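Local coordinates for protein putative citrate lyase (Ralstonia eutropha, PDB 3QQW) that probably acts as a magnesium-dependent lyase of the HpcH/HpaI aldolase and citrate lyase family, perhaps cleaving (S)-citramalyl-CoA, at residues E26-S31 / D50-C55; D100-V105 / G134-R139; I115-A120 / V146-L151; D160-A165 / M211-L216; V172-L177 / V221-V226. All coordinates share one frame; numbering follows the deposited sequence.

Contact 1: E26-S31 / D50-C55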
# COMPACT_ATOMS: atom_id res chain seq x y z
N GLU C 26 -16.58 19.33 -9.42
CA GLU C 26 -16.82 20.23 -8.30
C GLU C 26 -16.04 21.50 -8.53
O GLU C 26 -14.81 21.48 -8.45
CB GLU C 26 -16.44 19.57 -6.96
CG GLU C 26 -16.96 20.37 -5.77
CD GLU C 26 -16.61 19.77 -4.43
OE1 GLU C 26 -17.10 18.65 -4.15
OE2 GLU C 26 -15.86 20.40 -3.65
N HIS C 27 -16.76 22.58 -8.85
CA HIS C 27 -16.14 23.87 -9.17
C HIS C 27 -16.04 24.77 -7.94
O HIS C 27 -17.01 24.93 -7.20
CB HIS C 27 -16.93 24.56 -10.29
CG HIS C 27 -16.27 25.80 -10.78
ND1 HIS C 27 -15.14 25.75 -11.59
CD2 HIS C 27 -16.57 27.09 -10.53
CE1 HIS C 27 -14.81 27.01 -11.81
NE2 HIS C 27 -15.64 27.85 -11.20
N PHE C 28 -14.85 25.33 -7.70
CA PHE C 28 -14.60 26.24 -6.58
C PHE C 28 -14.69 27.68 -7.02
O PHE C 28 -14.24 28.00 -8.11
CB PHE C 28 -13.22 25.98 -5.96
CG PHE C 28 -13.27 24.79 -5.03
CD1 PHE C 28 -13.50 23.51 -5.53
CD2 PHE C 28 -13.10 24.96 -3.67
CE1 PHE C 28 -13.58 22.43 -4.67
CE2 PHE C 28 -13.11 23.86 -2.81
CZ PHE C 28 -13.37 22.61 -3.31
N ALA C 29 -15.27 28.54 -6.15
CA ALA C 29 -15.47 30.00 -6.31
C ALA C 29 -15.42 30.62 -4.91
O ALA C 29 -16.11 30.13 -4.00
CB ALA C 29 -16.79 30.30 -7.02
N GLY C 30 -14.56 31.61 -4.73
CA GLY C 30 -14.31 32.25 -3.44
C GLY C 30 -14.95 33.60 -3.24
O GLY C 30 -15.05 34.05 -2.11
N SER C 31 -15.34 34.29 -4.32
CA SER C 31 -15.97 35.60 -4.24
C SER C 31 -17.46 35.51 -4.56
O SER C 31 -17.87 34.59 -5.27
CB SER C 31 -15.29 36.57 -5.20
OG SER C 31 -15.59 36.23 -6.54
N ASP C 50 -21.03 20.55 -9.20
CA ASP C 50 -21.37 21.16 -7.94
C ASP C 50 -20.53 22.43 -7.76
O ASP C 50 -19.49 22.57 -8.38
CB ASP C 50 -21.12 20.20 -6.78
CG ASP C 50 -22.10 19.06 -6.67
OD1 ASP C 50 -23.25 19.20 -7.18
OD2 ASP C 50 -21.76 18.05 -6.02
N VAL C 51 -20.99 23.36 -6.92
CA VAL C 51 -20.24 24.58 -6.65
C VAL C 51 -19.80 24.55 -5.20
O VAL C 51 -20.62 24.37 -4.31
CB VAL C 51 -21.06 25.84 -6.99
CG1 VAL C 51 -20.32 27.11 -6.59
CG2 VAL C 51 -21.42 25.87 -8.46
N THR C 52 -18.51 24.74 -4.94
CA THR C 52 -18.03 24.88 -3.58
C THR C 52 -17.70 26.34 -3.34
O THR C 52 -16.84 26.90 -4.02
CB THR C 52 -16.85 23.94 -3.24
OG1 THR C 52 -17.21 22.61 -3.56
CG2 THR C 52 -16.49 23.99 -1.76
N CYS C 53 -18.41 26.95 -2.41
CA CYS C 53 -18.15 28.32 -1.97
C CYS C 53 -17.02 28.23 -1.02
O CYS C 53 -17.12 27.60 0.04
CB CYS C 53 -19.39 28.95 -1.35
SG CYS C 53 -20.86 28.83 -2.38
N ASP C 54 -15.88 28.68 -1.47
CA ASP C 54 -14.66 28.55 -0.73
C ASP C 54 -14.54 29.60 0.38
O ASP C 54 -14.49 30.77 0.07
CB ASP C 54 -13.48 28.63 -1.70
CG ASP C 54 -12.24 27.96 -1.16
OD1 ASP C 54 -12.21 27.62 0.05
OD2 ASP C 54 -11.29 27.77 -1.94
N CYS C 55 -14.51 29.19 1.66
CA CYS C 55 -14.30 30.09 2.81
C CYS C 55 -12.84 30.07 3.11
O CYS C 55 -12.21 31.13 3.09
CB CYS C 55 -15.12 29.69 4.04
SG CYS C 55 -16.87 30.11 3.92
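Strands 26-29 and 50-54 run parallel, 30° apart, and are laced by four backbone hydrogen bonds, of which T52 N to H27 O is the shortest at 2.7 Å. T52 OG1, anti to the carbonyl carbon, donates a hydrogen bond to E26 OE2 at 2.6 Å, meeting that oxygen from above the carboxylate plane. E26 reaches it with CG anti to the backbone N (chi1 -168°) and an extended chain. T52 OG1 has a second partner in the hydroxyl of Y114, while E26 OE1 and D50 OD2 share R251 and D50 OD1 is salt-bridged to R84, which probably balances the two nearby carboxylates. On its carbon side, T52 lies alongside F28: T52 CB sits over the ring face, 3.7 Å from the centroid, in a CH-pi contact, and T52 CG2 comes 3.5 Å from F28 CE2. D54 OD2 lies at the edge of the same ring, 3.8 Å from F28 CD2, and is salt-bridged to R88, a predicted substrate ligand. These are the first two strands of a TIM barrel. H27, V51, A29 and C53 occupy the other face; A29, V51 and C53 pack on helix 32-45, which links the two strands, and C53 also meets helix 64-76.

Contact 2: D100-V105 / G134-R139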
# COMPACT_ATOMS: atom_id res chain seq x y z
N ASP C 100 -17.78 29.29 10.94
CA ASP C 100 -18.16 29.02 9.54
C ASP C 100 -19.35 28.09 9.50
O ASP C 100 -20.28 28.34 8.76
CB ASP C 100 -17.01 28.38 8.74
CG ASP C 100 -15.75 29.20 8.50
OD1 ASP C 100 -15.83 30.45 8.55
OD2 ASP C 100 -14.70 28.58 8.21
N VAL C 101 -19.32 27.03 10.32
CA VAL C 101 -20.39 26.02 10.41
C VAL C 101 -21.66 26.70 10.94
O VAL C 101 -22.70 26.61 10.28
CB VAL C 101 -19.97 24.79 11.25
CG1 VAL C 101 -21.16 23.88 11.53
CG2 VAL C 101 -18.85 24.02 10.55
N ASP C 102 -21.56 27.44 12.07
CA ASP C 102 -22.70 28.16 12.63
C ASP C 102 -23.38 29.06 11.59
O ASP C 102 -24.57 28.91 11.34
CB ASP C 102 -22.28 29.03 13.82
CG ASP C 102 -21.68 28.30 14.99
OD1 ASP C 102 -21.84 27.05 15.05
OD2 ASP C 102 -21.03 28.96 15.84
N ILE C 103 -22.60 29.94 10.95
CA ILE C 103 -23.12 30.91 9.98
C ILE C 103 -23.70 30.23 8.73
O ILE C 103 -24.82 30.57 8.33
CB ILE C 103 -22.03 31.96 9.59
CG1 ILE C 103 -21.62 32.82 10.81
CG2 ILE C 103 -22.51 32.83 8.44
CD1 ILE C 103 -20.32 33.61 10.59
N ILE C 104 -22.95 29.29 8.12
CA ILE C 104 -23.39 28.65 6.89
C ILE C 104 -24.57 27.68 7.12
O ILE C 104 -25.55 27.77 6.40
CB ILE C 104 -22.21 28.00 6.12
CG1 ILE C 104 -21.19 29.10 5.71
CG2 ILE C 104 -22.70 27.23 4.87
CD1 ILE C 104 -19.80 28.60 5.36
N VAL C 105 -24.52 26.82 8.13
CA VAL C 105 -25.61 25.88 8.34
C VAL C 105 -26.89 26.63 8.72
O VAL C 105 -27.92 26.38 8.08
CB VAL C 105 -25.26 24.74 9.34
CG1 VAL C 105 -26.49 23.89 9.63
CG2 VAL C 105 -24.12 23.86 8.79
N GLY C 134 -23.35 18.15 12.70
CA GLY C 134 -24.56 17.42 13.07
C GLY C 134 -25.38 18.16 14.10
O GLY C 134 -26.61 18.30 13.94
N ASP C 135 -24.72 18.68 15.16
CA ASP C 135 -25.37 19.42 16.23
C ASP C 135 -26.02 20.69 15.70
O ASP C 135 -27.19 20.97 15.99
CB ASP C 135 -24.37 19.78 17.34
CG ASP C 135 -23.85 18.64 18.18
OD1 ASP C 135 -24.51 17.57 18.18
OD2 ASP C 135 -22.81 18.82 18.85
N VAL C 136 -25.28 21.45 14.89
CA VAL C 136 -25.74 22.70 14.28
C VAL C 136 -26.89 22.40 13.26
O VAL C 136 -27.91 23.10 13.28
CB VAL C 136 -24.57 23.53 13.65
CG1 VAL C 136 -25.10 24.83 13.08
CG2 VAL C 136 -23.48 23.82 14.70
N ALA C 137 -26.72 21.32 12.44
CA ALA C 137 -27.74 20.92 11.45
C ALA C 137 -29.10 20.62 12.11
O ALA C 137 -30.10 21.21 11.72
CB ALA C 137 -27.27 19.73 10.64
N LYS C 138 -29.10 19.78 13.16
CA LYS C 138 -30.30 19.43 13.92
C LYS C 138 -30.93 20.68 14.58
O LYS C 138 -32.14 20.87 14.44
CB LYS C 138 -30.00 18.33 14.96
N ARG C 139 -30.12 21.57 15.23
CA ARG C 139 -30.63 22.81 15.86
C ARG C 139 -31.22 23.79 14.81
O ARG C 139 -32.09 24.59 15.14
CB ARG C 139 -29.55 23.54 16.65
CG ARG C 139 -29.16 22.91 17.97
CD ARG C 139 -28.07 23.73 18.63
NE ARG C 139 -27.09 22.88 19.31
CZ ARG C 139 -25.78 22.93 19.10
NH1 ARG C 139 -25.26 23.81 18.25
NH2 ARG C 139 -24.97 22.12 19.77
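D102 OD1 is the best-held polar side-chain atom touching the other helix, gripped by one hydrogen bond, to the hydroxyl of Y132, which lies just ahead of segment 134-139 on the same helix. The two helices, 97-107 and 123-139, are neighbours in the outer layer of the TIM barrel. Their axes pass 9.7 Å apart and cross at -28°, so they run roughly side by side in the same direction. No hydrogen bond joins the two segments, and apart from the D102 oxygen the contact is aliphatic. V136 is the centre of it and straddles two turns of the opposite helix. Its CG1, anti to the backbone N (chi1 -178°), points to V105 and lies 3.7 Å from V105 CB. Its CG2, beside the backbone N, turns the other way, approaching V101 CG1 at 3.9 Å and D102 OD1 at 3.6 Å. The D102 side chain crosses V136 at about a right angle, and the bond to Y132 holds this same oxygen beside the methyl. R139 NH1 stays 5.7 Å from D102 OD1, too far for a salt bridge, although the opposite charges may attract weakly. V101 also leans on Y132 and I133, extending the hydrophobic seam along helix 123-139. Further on, V105 CG1 fits against the backbone of the facing helix, 3.7 Å from A137 CA.

Contact 3: I115-A120 / V146-L151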
# COMPACT_ATOMS: atom_id res chain seq x y z
N ILE C 115 -20.55 20.19 3.22
CA ILE C 115 -19.48 20.97 3.83
C ILE C 115 -18.19 20.23 3.52
O ILE C 115 -18.08 19.02 3.73
CB ILE C 115 -19.69 21.21 5.36
CG1 ILE C 115 -20.77 22.28 5.57
CG2 ILE C 115 -18.38 21.62 6.05
CD1 ILE C 115 -21.33 22.26 6.90
N THR C 116 -17.22 20.98 2.98
CA THR C 116 -15.89 20.49 2.67
C THR C 116 -15.00 20.86 3.86
O THR C 116 -14.92 22.03 4.24
CB THR C 116 -15.43 21.00 1.34
OG1 THR C 116 -16.33 20.51 0.35
CG2 THR C 116 -14.02 20.56 1.00
N VAL C 117 -14.38 19.84 4.47
CA VAL C 117 -13.52 19.98 5.64
C VAL C 117 -12.06 19.79 5.18
O VAL C 117 -11.67 18.71 4.74
CB VAL C 117 -13.92 18.97 6.76
CG1 VAL C 117 -13.03 19.11 7.98
CG2 VAL C 117 -15.38 19.10 7.12
N PRO C 118 -11.23 20.83 5.35
CA PRO C 118 -9.85 20.73 4.86
C PRO C 118 -8.81 20.46 5.95
O PRO C 118 -9.05 20.69 7.13
CB PRO C 118 -9.61 22.12 4.28
CG PRO C 118 -10.39 23.01 5.19
CD PRO C 118 -11.53 22.21 5.78
N LYS C 119 -7.61 20.02 5.51
CA LYS C 119 -6.41 19.90 6.31
C LYS C 119 -6.55 19.21 7.67
O LYS C 119 -5.80 19.55 8.60
CB LYS C 119 -5.85 21.32 6.54
CG LYS C 119 -4.87 21.80 5.49
CD LYS C 119 -4.83 23.34 5.46
CE LYS C 119 -4.47 23.91 4.10
NZ LYS C 119 -5.51 23.64 3.07
N ALA C 120 -7.46 18.23 7.82
CA ALA C 120 -7.52 17.49 9.09
C ALA C 120 -6.26 16.65 9.20
O ALA C 120 -5.75 16.18 8.17
CB ALA C 120 -8.75 16.62 9.18
N VAL C 146 -26.21 17.02 7.00
CA VAL C 146 -25.44 17.74 5.97
C VAL C 146 -24.30 16.80 5.52
O VAL C 146 -23.49 16.40 6.36
CB VAL C 146 -24.87 19.10 6.48
CG1 VAL C 146 -24.04 19.82 5.42
CG2 VAL C 146 -25.95 20.01 7.00
N PRO C 147 -24.25 16.39 4.23
CA PRO C 147 -23.16 15.52 3.76
C PRO C 147 -21.82 16.22 3.90
O PRO C 147 -21.74 17.43 3.81
CB PRO C 147 -23.51 15.27 2.29
CG PRO C 147 -24.98 15.59 2.18
CD PRO C 147 -25.16 16.74 3.12
N VAL C 148 -20.78 15.46 4.18
CA VAL C 148 -19.44 16.00 4.40
C VAL C 148 -18.46 15.46 3.35
O VAL C 148 -18.54 14.29 2.95
CB VAL C 148 -18.95 15.67 5.86
CG1 VAL C 148 -17.57 16.22 6.12
CG2 VAL C 148 -19.94 16.19 6.90
N HIS C 149 -17.57 16.35 2.90
CA HIS C 149 -16.45 16.10 1.98
C HIS C 149 -15.20 16.31 2.78
O HIS C 149 -15.03 17.39 3.37
CB HIS C 149 -16.49 17.02 0.75
CG HIS C 149 -17.67 16.84 -0.16
ND1 HIS C 149 -17.69 17.41 -1.42
CD2 HIS C 149 -18.85 16.19 0.04
CE1 HIS C 149 -18.86 17.09 -1.95
NE2 HIS C 149 -19.60 16.36 -1.10
N VAL C 150 -14.36 15.28 2.88
CA VAL C 150 -13.16 15.39 3.71
C VAL C 150 -11.91 15.38 2.84
O VAL C 150 -11.70 14.47 2.04
CB VAL C 150 -13.12 14.26 4.78
CG1 VAL C 150 -11.87 14.34 5.64
CG2 VAL C 150 -14.36 14.31 5.66
N LEU C 151 -11.08 16.40 3.02
CA LEU C 151 -9.79 16.45 2.34
C LEU C 151 -8.80 15.52 3.00
O LEU C 151 -8.67 15.53 4.23
CB LEU C 151 -9.21 17.88 2.36
CG LEU C 151 -9.43 18.81 1.16
CD1 LEU C 151 -8.86 18.26 -0.12
CD2 LEU C 151 -10.84 19.21 1.03
O HOH W 1 -15.49 19.11 -1.49
O HOH W 2 -9.73 17.17 6.30
O HOH W 3 -6.23 16.05 5.49
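Every backbone donor and acceptor pointing across this seam between I115 and L151 finds a partner. In the TIM barrel these are strands 115-117 and 148-151, parallel neighbours of a beta-alpha-beta unit whose crossover is helix 123-139. The ladder starts with I115 N on P147 O at 3.1 Å, its longest rung. H149 N then gives to I115 O and V117 N to H149 O, each at 2.8 Å and nearly straight. L151 N closes the series on V117 O, nearly along the C=O axis. V117 O is gripped twice, because a water also donates to it; that water donates to L151 O and accepts from A120 N at 2.9 Å, carrying the connection on beyond the last rung. A second water donates to both A120 O and L151 O. Inside the barrel, T116 OG1 donates to a third water at 2.5 Å, and the same water lies in the ring plane of H149, 2.8 Å from H149 ND1. H149 NE2 is taken by E171, ND1 has a weak further bond to E26, and the ring stacks on Y114, so the imidazole is fixed in both position and rotation. Further along segment 115-120, K119 NZ forms salt bridges with E56 and D179, the latter a predicted magnesium ligand. I115, V117 and V150 face helix 123-139 instead. On the inner face T116 CG2, anti to the backbone N, touches L151 CD2 at 3.5 Å.

Contact 4: D160-A165 / M211-L216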
# COMPACT_ATOMS: atom_id res chain seq x y z
N ASP C 160 -4.79 7.73 8.67
CA ASP C 160 -6.12 7.44 9.21
C ASP C 160 -7.24 7.39 8.18
O ASP C 160 -8.40 7.37 8.58
CB ASP C 160 -6.49 8.51 10.26
CG ASP C 160 -5.60 8.54 11.49
OD1 ASP C 160 -4.86 7.56 11.72
OD2 ASP C 160 -5.72 9.50 12.27
N VAL C 161 -6.91 7.32 6.88
CA VAL C 161 -7.91 7.35 5.81
C VAL C 161 -9.03 6.27 5.97
O VAL C 161 -10.21 6.61 5.77
CB VAL C 161 -7.31 7.37 4.39
CG1 VAL C 161 -6.72 6.01 3.96
CG2 VAL C 161 -8.34 7.90 3.39
N PHE C 162 -8.69 5.03 6.38
CA PHE C 162 -9.69 3.97 6.53
C PHE C 162 -10.60 4.22 7.74
O PHE C 162 -11.79 3.87 7.71
CB PHE C 162 -9.04 2.59 6.61
CG PHE C 162 -8.73 2.06 5.23
CD1 PHE C 162 -9.66 1.29 4.53
CD2 PHE C 162 -7.52 2.36 4.60
CE1 PHE C 162 -9.38 0.82 3.24
CE2 PHE C 162 -7.25 1.90 3.30
CZ PHE C 162 -8.18 1.13 2.63
N GLN C 163 -10.07 4.89 8.75
CA GLN C 163 -10.84 5.26 9.94
C GLN C 163 -11.75 6.46 9.60
O GLN C 163 -12.93 6.45 9.93
CB GLN C 163 -9.87 5.58 11.07
CG GLN C 163 -10.46 5.45 12.43
CD GLN C 163 -9.34 5.27 13.40
OE1 GLN C 163 -8.46 6.13 13.55
NE2 GLN C 163 -9.31 4.11 14.04
N ILE C 164 -11.21 7.44 8.86
CA ILE C 164 -11.97 8.61 8.40
C ILE C 164 -13.14 8.14 7.52
O ILE C 164 -14.26 8.55 7.74
CB ILE C 164 -11.03 9.62 7.67
CG1 ILE C 164 -10.10 10.34 8.68
CG2 ILE C 164 -11.81 10.61 6.81
CD1 ILE C 164 -8.96 11.16 8.09
N ALA C 165 -12.88 7.22 6.57
CA ALA C 165 -13.90 6.71 5.65
C ALA C 165 -15.07 5.99 6.36
O ALA C 165 -16.15 5.86 5.78
CB ALA C 165 -13.26 5.77 4.65
N MSE C 211 -6.40 6.38 -0.66
CA MSE C 211 -7.59 7.16 -0.44
C MSE C 211 -8.78 6.61 -1.27
O MSE C 211 -9.90 6.51 -0.72
CB MSE C 211 -7.31 8.62 -0.74
CG MSE C 211 -8.40 9.55 -0.16
SE MSE C 211 -8.70 11.16 -1.21
CE MSE C 211 -9.40 10.38 -2.72
N VAL C 212 -8.54 6.26 -2.56
CA VAL C 212 -9.59 5.71 -3.42
C VAL C 212 -10.06 4.36 -2.83
O VAL C 212 -11.26 4.14 -2.70
CB VAL C 212 -9.13 5.58 -4.89
CG1 VAL C 212 -10.14 4.79 -5.73
CG2 VAL C 212 -8.90 6.95 -5.50
N ALA C 213 -9.11 3.50 -2.44
CA ALA C 213 -9.42 2.21 -1.82
C ALA C 213 -10.29 2.37 -0.56
O ALA C 213 -11.24 1.62 -0.41
CB ALA C 213 -8.12 1.47 -1.48
N ALA C 214 -9.98 3.37 0.30
CA ALA C 214 -10.70 3.65 1.54
C ALA C 214 -12.11 4.17 1.26
O ALA C 214 -13.05 3.77 1.94
CB ALA C 214 -9.94 4.66 2.38
N ALA C 215 -12.23 5.06 0.26
CA ALA C 215 -13.48 5.68 -0.14
C ALA C 215 -14.41 4.63 -0.71
O ALA C 215 -15.53 4.45 -0.19
CB ALA C 215 -13.21 6.78 -1.16
N LEU C 216 -13.94 3.89 -1.73
CA LEU C 216 -14.74 2.86 -2.39
C LEU C 216 -15.10 1.72 -1.45
O LEU C 216 -16.21 1.20 -1.55
CB LEU C 216 -14.07 2.34 -3.66
CG LEU C 216 -13.86 3.37 -4.77
CD1 LEU C 216 -13.11 2.77 -5.90
CD2 LEU C 216 -15.18 4.00 -5.23
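The flat face of the F162 ring lies against a single methyl: A214 CB stands over its centre, 3.7 Å from the centroid and only 2° off the ring normal, a textbook CH-pi contact. The ring belongs to the short helix 161-164 and the alanine to helix 202-217, two helices packed against the outside of the strands of the TIM barrel. F162 gets there with CG anti to the carbonyl carbon (chi1 -82°) and chi2 near -90°, which turns the ring broadside to A214; its CE1 also lies 3.6 Å from A214 CA. At the far tip, F162 CZ reaches A213 CB at 4.1 Å. V161 comes at the same alanine methyl from another side. Both of its methyls touch A214 CB, CG2 at 3.8 Å, with CG1 in the crowded position between backbone N and carbonyl carbon. V161 CG2 then meets M211 CG at 3.9 Å, the two side chains crossing at about a right angle. M211, a selenomethionine, has its CG anti to the backbone N and bends at chi2 and chi3, bringing its selenium end onto L173 and F175 of strand 170-175. With V161 also on I152 and L173, the helix pair rests on neighbouring strands. On the outer side, F162 and A213 pack on R159 and R206 of a second subunit, so the helix pair also takes part in assembly. A214 O, already hydrogen-bonded to N218 ND2, is approached by a third residue of segment 160-165, with A165 CB 3.4 Å from it.

Contact 5: V172-L177 / V221-V226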
# COMPACT_ATOMS: atom_id res chain seq x y z
N VAL C 172 -17.79 12.23 0.20
CA VAL C 172 -16.61 12.42 -0.64
C VAL C 172 -15.32 12.46 0.21
O VAL C 172 -15.31 13.04 1.29
CB VAL C 172 -16.68 13.70 -1.54
CG1 VAL C 172 -15.36 13.96 -2.26
CG2 VAL C 172 -17.81 13.66 -2.55
N LEU C 173 -14.24 11.85 -0.33
CA LEU C 173 -12.86 11.96 0.13
C LEU C 173 -12.15 12.69 -0.98
O LEU C 173 -12.15 12.24 -2.13
CB LEU C 173 -12.18 10.63 0.47
CG LEU C 173 -12.74 9.82 1.65
CD1 LEU C 173 -11.85 8.62 1.93
CD2 LEU C 173 -12.87 10.68 2.93
N ASP C 174 -11.62 13.88 -0.66
CA ASP C 174 -10.93 14.72 -1.64
C ASP C 174 -9.45 14.57 -1.52
O ASP C 174 -8.91 14.70 -0.42
CB ASP C 174 -11.30 16.21 -1.41
CG ASP C 174 -12.72 16.58 -1.71
OD1 ASP C 174 -13.12 16.46 -2.86
OD2 ASP C 174 -13.41 17.06 -0.79
N PHE C 175 -8.76 14.38 -2.62
CA PHE C 175 -7.29 14.32 -2.57
C PHE C 175 -6.69 15.72 -2.72
O PHE C 175 -6.89 16.38 -3.73
CB PHE C 175 -6.72 13.38 -3.64
CG PHE C 175 -5.26 13.12 -3.38
CD1 PHE C 175 -4.85 12.35 -2.29
CD2 PHE C 175 -4.29 13.71 -4.18
CE1 PHE C 175 -3.50 12.17 -2.01
CE2 PHE C 175 -2.93 13.52 -3.90
CZ PHE C 175 -2.55 12.74 -2.83
N GLY C 176 -6.00 16.17 -1.68
CA GLY C 176 -5.35 17.48 -1.66
C GLY C 176 -3.87 17.30 -1.94
O GLY C 176 -3.08 17.14 -1.01
N LEU C 177 -3.51 17.30 -3.24
CA LEU C 177 -2.14 17.09 -3.71
C LEU C 177 -1.15 18.13 -3.16
O LEU C 177 -0.11 17.75 -2.59
CB LEU C 177 -2.11 17.09 -5.26
CG LEU C 177 -0.74 17.02 -5.94
CD1 LEU C 177 -0.06 15.66 -5.71
CD2 LEU C 177 -0.87 17.31 -7.41
N VAL C 221 -17.46 8.52 -2.54
CA VAL C 221 -16.93 8.94 -3.82
C VAL C 221 -15.49 9.48 -3.62
O VAL C 221 -15.28 10.43 -2.85
CB VAL C 221 -17.86 10.00 -4.49
CG1 VAL C 221 -17.17 10.70 -5.66
CG2 VAL C 221 -19.17 9.37 -4.94
N PRO C 222 -14.48 8.93 -4.34
CA PRO C 222 -13.13 9.52 -4.26
C PRO C 222 -13.01 10.66 -5.29
O PRO C 222 -13.33 10.46 -6.45
CB PRO C 222 -12.20 8.34 -4.55
CG PRO C 222 -13.10 7.29 -5.24
CD PRO C 222 -14.51 7.79 -5.28
N ALA C 223 -12.59 11.87 -4.85
CA ALA C 223 -12.45 13.01 -5.74
C ALA C 223 -10.99 13.42 -5.92
O ALA C 223 -10.18 13.37 -4.98
CB ALA C 223 -13.26 14.18 -5.26
N HIS C 224 -10.65 13.73 -7.18
CA HIS C 224 -9.31 14.08 -7.59
C HIS C 224 -9.06 15.59 -7.50
O HIS C 224 -9.99 16.37 -7.63
CB HIS C 224 -9.06 13.58 -9.01
CG HIS C 224 -7.60 13.55 -9.39
ND1 HIS C 224 -7.09 14.41 -10.34
CD2 HIS C 224 -6.60 12.75 -8.95
CE1 HIS C 224 -5.80 14.14 -10.41
NE2 HIS C 224 -5.46 13.15 -9.60
N ASN C 225 -7.80 15.97 -7.25
CA ASN C 225 -7.30 17.36 -7.20
C ASN C 225 -7.44 18.00 -8.59
O ASN C 225 -7.60 17.29 -9.58
CB ASN C 225 -5.84 17.39 -6.73
CG ASN C 225 -4.99 16.33 -7.40
OD1 ASN C 225 -5.12 15.14 -7.11
ND2 ASN C 225 -4.14 16.73 -8.32
N VAL C 226 -7.36 19.34 -8.66
CA VAL C 226 -7.49 20.13 -9.89
C VAL C 226 -6.38 19.84 -10.90
O VAL C 226 -5.29 19.33 -10.57
CB VAL C 226 -7.50 21.66 -9.56
CG1 VAL C 226 -8.70 22.05 -8.68
CG2 VAL C 226 -6.19 22.10 -8.91
O HOH W 4 -10.31 16.57 -4.47
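N225 reaches across to F175 and L177 of the other segment, and its side chain is touched at every atom. Its CB sits 3.3 Å from F175 O. Next, CG takes the crowded position between backbone N and carbonyl carbon (chi1 44°) and rests 3.7 Å from L177 CB. OD1 lies in the plane of the F175 ring at its edge, 3.4 Å from F175 CD2, with the amide turned 61° from that ring; the same oxygen stands above one face of the H224 imidazole, offset toward the rim. N225 ND2 touches L177 CD2 at 3.4 Å and is hydrogen-bonded to Q198 OE1, which is consistent with a fixed amide orientation. Behind this group, strands 172-175 and 221-224 are parallel neighbours in the TIM barrel. Three backbone hydrogen bonds join them, the shortest from A223 N to L173 O at 2.8 Å and nearly straight. On the outer face, P222 packs on V212 of helix 202-217. Inside the barrel, V172 CG1 meets A223 CB at 3.7 Å. D174 leans onto the same methyl, its OD1 3.3 Å from A223 CB; that oxygen accepts a hydrogen bond from W253 NE1, and a water with more acceptors around it than protons lies within bonding reach.

Overall arrangement
From the N terminus, contact 1 closes first, bringing strand 50-54 back beside strand 26-29 after helix 32-45, before any other contact opens. Contacts 2 and 3 cross: the chain runs from 100-105 to 115-120, then 134-139 closes the helix pair and 146-151 the strand pair. Contact 2 lies farther from the chain's centre than contact 3 and touches it where V105 meets I115. Contacts 4 and 5 cross in the same way, with helix 202-217 reaching 160-165 before 221-226 joins 172-177. None nests. Contacts 1, 3 and 5 share the closed eight-stranded sheet, 3 and 5 through adjacent strands; contacts 2 and 4 join helices around it, their centres about 25 Å apart.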